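PDB 6J3A: gamma-glutamyltranspeptidase from Streptomyces lincolnensis, which is an LmbA-like homologue of the gamma-glutamyltranspeptidase family and probably uses the N-terminal nucleophile chemistry typical of that family. Local coordinates for the interface of chains A and B. Numbering follows the deposited sequence. Chains: chain A/B, Gamma-glutamyltranspeptidase.

The three contacts lie in a row along the two-fold symmetric interface of chains A and B. Measured between C-alpha centres, contact 1 and contact 3 are about 8 Å apart, contacts 2 and 3 about 11 Å, and contacts 1 and 2 about 17 Å. Contacts 1 and 3 share A:Met610, A:Tyr613 and B:Pro6. Contacts 2 and 3 share B:Gly616. Helix 20-31 of chain A supplies residues to contacts 2 and 3. The N-terminal segment and the C-terminal end of chain B thus both reach the partner, and symmetry repeats each contact with the chains exchanged. This dimer may not be the form in solution.

Contact 1: the interface of chains A and B. Residues chain A 4-5, 607, 610, 613; chain B 4-6.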
# COMPACT_ATOMS: atom_id res chain seq x y z
N THR A 4 9.43 0.18 3.75
CA THR A 4 8.90 -0.54 2.60
C THR A 4 7.58 0.05 2.10
O THR A 4 7.21 -0.12 0.94
CB THR A 4 8.68 -2.02 2.94
OG1 THR A 4 7.73 -2.14 4.02
CG2 THR A 4 10.00 -2.69 3.33
N ARG A 5 6.87 0.73 3.00
CA ARG A 5 5.68 1.52 2.69
C ARG A 5 5.76 2.79 3.51
O ARG A 5 6.63 2.94 4.37
CB ARG A 5 4.41 0.77 3.05
CG ARG A 5 4.14 -0.45 2.19
CD ARG A 5 4.08 -1.67 3.07
NE ARG A 5 4.23 -2.91 2.32
CZ ARG A 5 3.35 -3.90 2.29
NH1 ARG A 5 3.62 -4.98 1.58
NH2 ARG A 5 2.20 -3.84 2.95
N PRO A 607 5.20 -6.03 5.24
CA PRO A 607 5.52 -6.33 3.85
C PRO A 607 5.88 -7.80 3.58
O PRO A 607 5.93 -8.21 2.41
CB PRO A 607 6.73 -5.44 3.60
CG PRO A 607 7.46 -5.48 4.90
CD PRO A 607 6.41 -5.58 5.97
N MET A 610 4.33 -10.41 0.86
CA MET A 610 3.61 -9.51 -0.07
C MET A 610 2.09 -9.71 -0.10
O MET A 610 1.52 -10.10 -1.12
CB MET A 610 4.20 -9.53 -1.49
CG MET A 610 5.40 -10.41 -1.71
SD MET A 610 6.88 -9.99 -0.77
CE MET A 610 7.59 -11.64 -0.84
N TYR A 613 -1.41 -5.31 3.95
CA TYR A 613 -1.52 -4.02 3.29
C TYR A 613 -2.41 -3.06 4.07
O TYR A 613 -3.47 -3.46 4.58
CB TYR A 613 -2.05 -4.19 1.85
CG TYR A 613 -1.50 -3.18 0.86
CD1 TYR A 613 -0.12 -3.12 0.57
CD2 TYR A 613 -2.36 -2.30 0.18
CE1 TYR A 613 0.39 -2.19 -0.35
CE2 TYR A 613 -1.87 -1.37 -0.74
CZ TYR A 613 -0.50 -1.31 -1.01
OH TYR A 613 -0.04 -0.38 -1.92
N THR B 4 8.72 -4.72 -1.88
CA THR B 4 8.38 -3.80 -0.80
C THR B 4 6.88 -3.69 -0.59
O THR B 4 6.44 -3.34 0.51
CB THR B 4 8.96 -2.40 -1.07
OG1 THR B 4 8.42 -1.88 -2.30
CG2 THR B 4 10.50 -2.44 -1.13
N ARG B 5 6.13 -3.96 -1.66
CA ARG B 5 4.68 -4.13 -1.62
C ARG B 5 4.33 -5.34 -2.48
O ARG B 5 5.17 -5.90 -3.17
CB ARG B 5 3.97 -2.89 -2.19
CG ARG B 5 4.23 -1.59 -1.45
CD ARG B 5 5.25 -0.74 -2.18
NE ARG B 5 5.64 0.45 -1.42
CZ ARG B 5 5.12 1.68 -1.56
NH1 ARG B 5 4.15 1.95 -2.43
NH2 ARG B 5 5.59 2.67 -0.80
N PRO B 6 3.06 -5.77 -2.43
CA PRO B 6 2.67 -6.77 -3.40
C PRO B 6 2.46 -6.11 -4.74
O PRO B 6 2.35 -4.89 -4.81
CB PRO B 6 1.34 -7.31 -2.87
CG PRO B 6 0.93 -6.45 -1.73
CD PRO B 6 2.05 -5.55 -1.38
O HOH W 1 2.13 0.17 -3.44
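This is a two-fold symmetric homodimer interface in which the N-terminal segments of both chains exchange hydrogen bonds, helping to hold the two copies together in the deposited assembly. A:Arg5 and B:Arg5 run past each other in opposite directions. A:Arg5 CG touches B:Arg5 CG at 3.8 Å, and the guanidinium planes are turned 70° apart. Each reaches the backbone of Thr4 in the other chain: B:Thr4 for A:Arg5, A:Thr4 for B:Arg5. A:Arg5 NE donates to the carbonyl oxygen B:Thr4 O at 2.9 Å, nearly straight. B:Arg5 NE returns the bond to A:Thr4 O at 2.9 Å. Both donors lie in the carbonyl plane, and each oxygen sits at the edge of the guanidinium group. Turning each guanidinium to a carbonyl oxygen probably eases the approach of the like charges (A:Arg5 NE to B:Arg5 NE 5.2 Å). In both arginines CG lies anti to the carbonyl carbon (chi1 -68° in A:Arg5, -60° in B:Arg5), and the chain bends at chi2 to run toward the partner. A:Pro607 CA lies over one face of the A:Arg5 guanidinium and A:Tyr613 CE1 over the other, both offset toward the rim of the group. B:Pro6 CD meets A:Tyr613 CD1 at 3.8 Å, and B:Pro6 CA meets A:Met610 CB at 3.7 Å. A water links B:Arg5 to A:Tyr613: it lies 2.9 Å from B:Arg5 NH1 and 2.7 Å from the phenol oxygen A:Tyr613 OH, at the ring edge.

Contact 2: the interface of chains A and B. Residues chain A 21, 24-25, 28, 133, 137; chain B 31, 616-617.
B:Arg617, the last residue of its chain, lays its side chain against chain A and buries 102 Å² there, the largest share in this patch. Its CG takes the position between the backbone N and the carbonyl carbon (chi1 66°). From there the chain runs extended to NE and carries the guanidinium across side chains of helices 20-31 and 127-140 of chain A. B:Arg617 NH1 donates to the phenol oxygen A:Tyr137 OH at 3.1 Å, and this oxygen lies in the guanidinium plane. The A:Tyr133 ring stands almost perpendicular to this plane. Its edge, at CD1, comes over one guanidinium face, offset toward the rim, with A:Tyr133 CE1 3.5 Å from B:Arg617 NH2. Closer to the backbone, A:Leu21 CD2 packs on B:Arg617 CA at 3.7 Å.

B:Glu31 fixes the guanidinium from its own chain. The grip is side-on: B:Arg617 NE bonds to B:Glu31 OE1, and B:Arg617 NH2 forms a salt bridge to B:Glu31 OE2 at 2.8 Å. This pairing probably restricts rotation of the guanidinium. A:Gln24 completes the network. A:Gln24 NE2 donates to B:Glu31 OE1 at 3.1 Å, from above the carboxylate plane, so OE1 accepts from both chains. A:Gln24 OE1 reaches B:Gly616 N through a water. The chain bends at chi2 (44°), and A:Gln24 CG meets B:Arg617 CD at 3.7 Å. A:Ala28 CB packs 3.5 Å from B:Glu31 CD. The site fastens the C-terminus of one chain to two helices of the other and probably helps stabilise the dimer.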
# COMPACT_ATOMS: atom_id res chain seq x y z
N LEU A 21 -7.14 -7.12 -0.38
CA LEU A 21 -8.53 -7.23 -0.79
C LEU A 21 -9.47 -6.93 0.37
O LEU A 21 -10.49 -6.24 0.21
CB LEU A 21 -8.82 -8.62 -1.36
CG LEU A 21 -8.18 -9.05 -2.69
CD1 LEU A 21 -8.49 -10.51 -2.97
CD2 LEU A 21 -8.64 -8.21 -3.87
N GLN A 24 -9.08 -3.02 1.41
CA GLN A 24 -9.76 -2.12 0.49
C GLN A 24 -11.28 -2.28 0.55
O GLN A 24 -12.01 -1.32 0.31
CB GLN A 24 -9.24 -2.31 -0.94
CG GLN A 24 -9.78 -1.35 -2.00
CD GLN A 24 -9.83 0.11 -1.55
OE1 GLN A 24 -8.80 0.69 -1.21
NE2 GLN A 24 -11.04 0.70 -1.53
N SER A 25 -11.74 -3.49 0.86
CA SER A 25 -13.17 -3.78 0.96
C SER A 25 -13.73 -3.09 2.20
O SER A 25 -14.79 -2.47 2.15
CB SER A 25 -13.44 -5.29 1.02
OG SER A 25 -13.08 -5.94 -0.19
N ALA A 28 -13.77 0.56 1.48
CA ALA A 28 -14.95 0.84 0.66
C ALA A 28 -16.19 1.14 1.52
O ALA A 28 -16.98 2.01 1.18
CB ALA A 28 -15.23 -0.33 -0.29
N TYR A 133 -19.25 -7.76 -0.47
CA TYR A 133 -17.87 -7.82 -0.95
C TYR A 133 -17.38 -9.26 -1.01
O TYR A 133 -16.91 -9.70 -2.04
CB TYR A 133 -16.95 -6.98 -0.06
CG TYR A 133 -17.36 -5.53 -0.05
CD1 TYR A 133 -17.08 -4.70 -1.13
CD2 TYR A 133 -18.10 -5.00 1.01
CE1 TYR A 133 -17.48 -3.37 -1.15
CE2 TYR A 133 -18.50 -3.68 1.00
CZ TYR A 133 -18.19 -2.87 -0.08
OH TYR A 133 -18.59 -1.55 -0.09
N TYR A 137 -16.48 -11.88 -4.28
CA TYR A 137 -15.22 -12.61 -4.45
C TYR A 137 -15.40 -14.12 -4.35
O TYR A 137 -14.62 -14.88 -4.92
CB TYR A 137 -14.18 -12.14 -3.43
CG TYR A 137 -13.71 -10.72 -3.70
CD1 TYR A 137 -13.06 -10.40 -4.90
CD2 TYR A 137 -13.91 -9.71 -2.77
CE1 TYR A 137 -12.64 -9.10 -5.16
CE2 TYR A 137 -13.49 -8.40 -3.03
CZ TYR A 137 -12.85 -8.11 -4.22
OH TYR A 137 -12.42 -6.84 -4.49
N GLU B 31 -15.28 3.14 -6.23
CA GLU B 31 -16.17 2.51 -5.25
C GLU B 31 -17.60 3.06 -5.26
O GLU B 31 -18.55 2.38 -4.86
CB GLU B 31 -15.58 2.65 -3.84
CG GLU B 31 -14.24 1.95 -3.64
CD GLU B 31 -14.33 0.44 -3.53
OE1 GLU B 31 -13.26 -0.21 -3.42
OE2 GLU B 31 -15.46 -0.11 -3.57
N GLY B 616 -6.22 -1.00 -4.72
CA GLY B 616 -7.24 -1.66 -5.52
C GLY B 616 -7.70 -2.99 -4.97
O GLY B 616 -7.17 -3.48 -3.97
N ARG B 617 -8.71 -3.56 -5.64
CA ARG B 617 -9.28 -4.85 -5.26
C ARG B 617 -10.03 -5.48 -6.42
O ARG B 617 -10.14 -4.88 -7.48
CB ARG B 617 -10.22 -4.68 -4.09
CG ARG B 617 -11.47 -3.87 -4.40
CD ARG B 617 -12.35 -3.80 -3.18
NE ARG B 617 -13.59 -3.06 -3.43
CZ ARG B 617 -14.70 -3.57 -3.97
NH1 ARG B 617 -14.76 -4.85 -4.34
NH2 ARG B 617 -15.76 -2.78 -4.15
O HOH W 2 -6.65 -0.77 -1.81

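Contact 3: the interface of chains A and B. Residues chain A 20, 610-611, 613; chain B 6, 8-9, 616.
The start of helix 20-31 and strand 613-616 of chain A, with the loop leading into that strand, meet the N-terminal loop and strand 8-10 of chain B. The end of strand 613-616 of chain B lies beside them. A:Trp20 buries 47 Å² and carries the contact. The indole nitrogen A:Trp20 NE1 donates to the backbone oxygen B:Gln9 O at 2.9 Å. The oxygen lies at the indole edge, in the ring plane. The donor is tilted 27° from the carbonyl plane. A:Trp20 CG sits between the backbone N and the carbonyl carbon (chi1 70°), which turns the indole toward strand 8-10. B:Leu8 slides past it in the opposite direction, and B:Leu8 CD2 lies 4.0 Å from A:Trp20 CG. B:Leu8 CA comes over the rim of one indole face. The same methyl, B:Leu8 CD2, also sits over the centre of the A:Tyr613 ring, 4.1 Å above its plane, in the corner formed by the two aromatic side chains. B:Leu8 CD1 touches ring atom A:Tyr613 CE2 at 4.1 Å. With an alanine at A:Trp20, B:Gln9 O would probably lose its indole donor and B:Leu8 the apolar cover of the indole, leaving a gap beside its CD2. The carbonyl oxygen B:Gly616 O approaches A:Trp20 CD1 at 3.7 Å. B:Pro6 continues the apolar strip toward A:Met610. The site lies between the N-terminal crossing and the C-terminal end, where the first helix of chain A faces the first strand of chain B.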
# COMPACT_ATOMS: atom_id res chain seq x y z
N TRP A 20 -4.76 -7.36 1.14
CA TRP A 20 -5.13 -6.08 0.51
C TRP A 20 -6.61 -6.00 0.10
O TRP A 20 -7.23 -4.95 0.21
CB TRP A 20 -4.21 -5.78 -0.70
CG TRP A 20 -4.43 -6.69 -1.87
CD1 TRP A 20 -5.35 -6.53 -2.88
CD2 TRP A 20 -3.73 -7.91 -2.16
NE1 TRP A 20 -5.27 -7.57 -3.76
CE2 TRP A 20 -4.29 -8.44 -3.34
CE3 TRP A 20 -2.70 -8.61 -1.52
CZ2 TRP A 20 -3.84 -9.64 -3.91
CZ3 TRP A 20 -2.26 -9.81 -2.09
CH2 TRP A 20 -2.83 -10.31 -3.27
N MET A 610 4.33 -10.41 0.86
CA MET A 610 3.61 -9.51 -0.07
C MET A 610 2.09 -9.71 -0.10
O MET A 610 1.52 -10.10 -1.12
CB MET A 610 4.20 -9.53 -1.49
CG MET A 610 5.40 -10.41 -1.71
SD MET A 610 6.88 -9.99 -0.77
CE MET A 610 7.59 -11.64 -0.84
N GLN A 611 1.46 -9.43 1.02
CA GLN A 611 0.05 -9.72 1.20
C GLN A 611 -0.63 -8.72 2.13
O GLN A 611 -1.66 -8.14 1.77
CB GLN A 611 -0.10 -11.15 1.74
CG GLN A 611 -1.51 -11.71 1.68
CD GLN A 611 -1.60 -13.06 2.36
OE1 GLN A 611 -2.52 -13.32 3.13
NE2 GLN A 611 -0.61 -13.93 2.12
N TYR A 613 -1.41 -5.31 3.95
CA TYR A 613 -1.52 -4.02 3.29
C TYR A 613 -2.41 -3.06 4.07
O TYR A 613 -3.47 -3.46 4.58
CB TYR A 613 -2.05 -4.19 1.85
CG TYR A 613 -1.50 -3.18 0.86
CD1 TYR A 613 -0.12 -3.12 0.57
CD2 TYR A 613 -2.36 -2.30 0.18
CE1 TYR A 613 0.39 -2.19 -0.35
CE2 TYR A 613 -1.87 -1.37 -0.74
CZ TYR A 613 -0.50 -1.31 -1.01
OH TYR A 613 -0.04 -0.38 -1.92
N PRO B 6 3.06 -5.77 -2.43
CA PRO B 6 2.67 -6.77 -3.40
C PRO B 6 2.46 -6.11 -4.74
O PRO B 6 2.35 -4.89 -4.81
CB PRO B 6 1.34 -7.31 -2.87
CG PRO B 6 0.93 -6.45 -1.73
CD PRO B 6 2.05 -5.55 -1.38
N LEU B 8 -0.49 -5.83 -6.37
CA LEU B 8 -1.92 -6.06 -6.05
C LEU B 8 -2.61 -6.71 -7.22
O LEU B 8 -2.31 -6.38 -8.35
CB LEU B 8 -2.68 -4.77 -5.75
CG LEU B 8 -2.05 -3.78 -4.77
CD1 LEU B 8 -3.04 -2.68 -4.43
CD2 LEU B 8 -1.55 -4.50 -3.53
N GLN B 9 -3.51 -7.63 -6.94
CA GLN B 9 -4.31 -8.32 -7.95
C GLN B 9 -5.79 -8.27 -7.57
O GLN B 9 -6.14 -8.42 -6.40
CB GLN B 9 -3.83 -9.76 -8.08
CG GLN B 9 -2.53 -9.91 -8.87
CD GLN B 9 -1.98 -11.33 -8.83
OE1 GLN B 9 -1.87 -11.95 -7.76
NE2 GLN B 9 -1.61 -11.86 -9.99
N GLY B 616 -6.22 -1.00 -4.72
CA GLY B 616 -7.24 -1.66 -5.52
C GLY B 616 -7.70 -2.99 -4.97
O GLY B 616 -7.17 -3.48 -3.97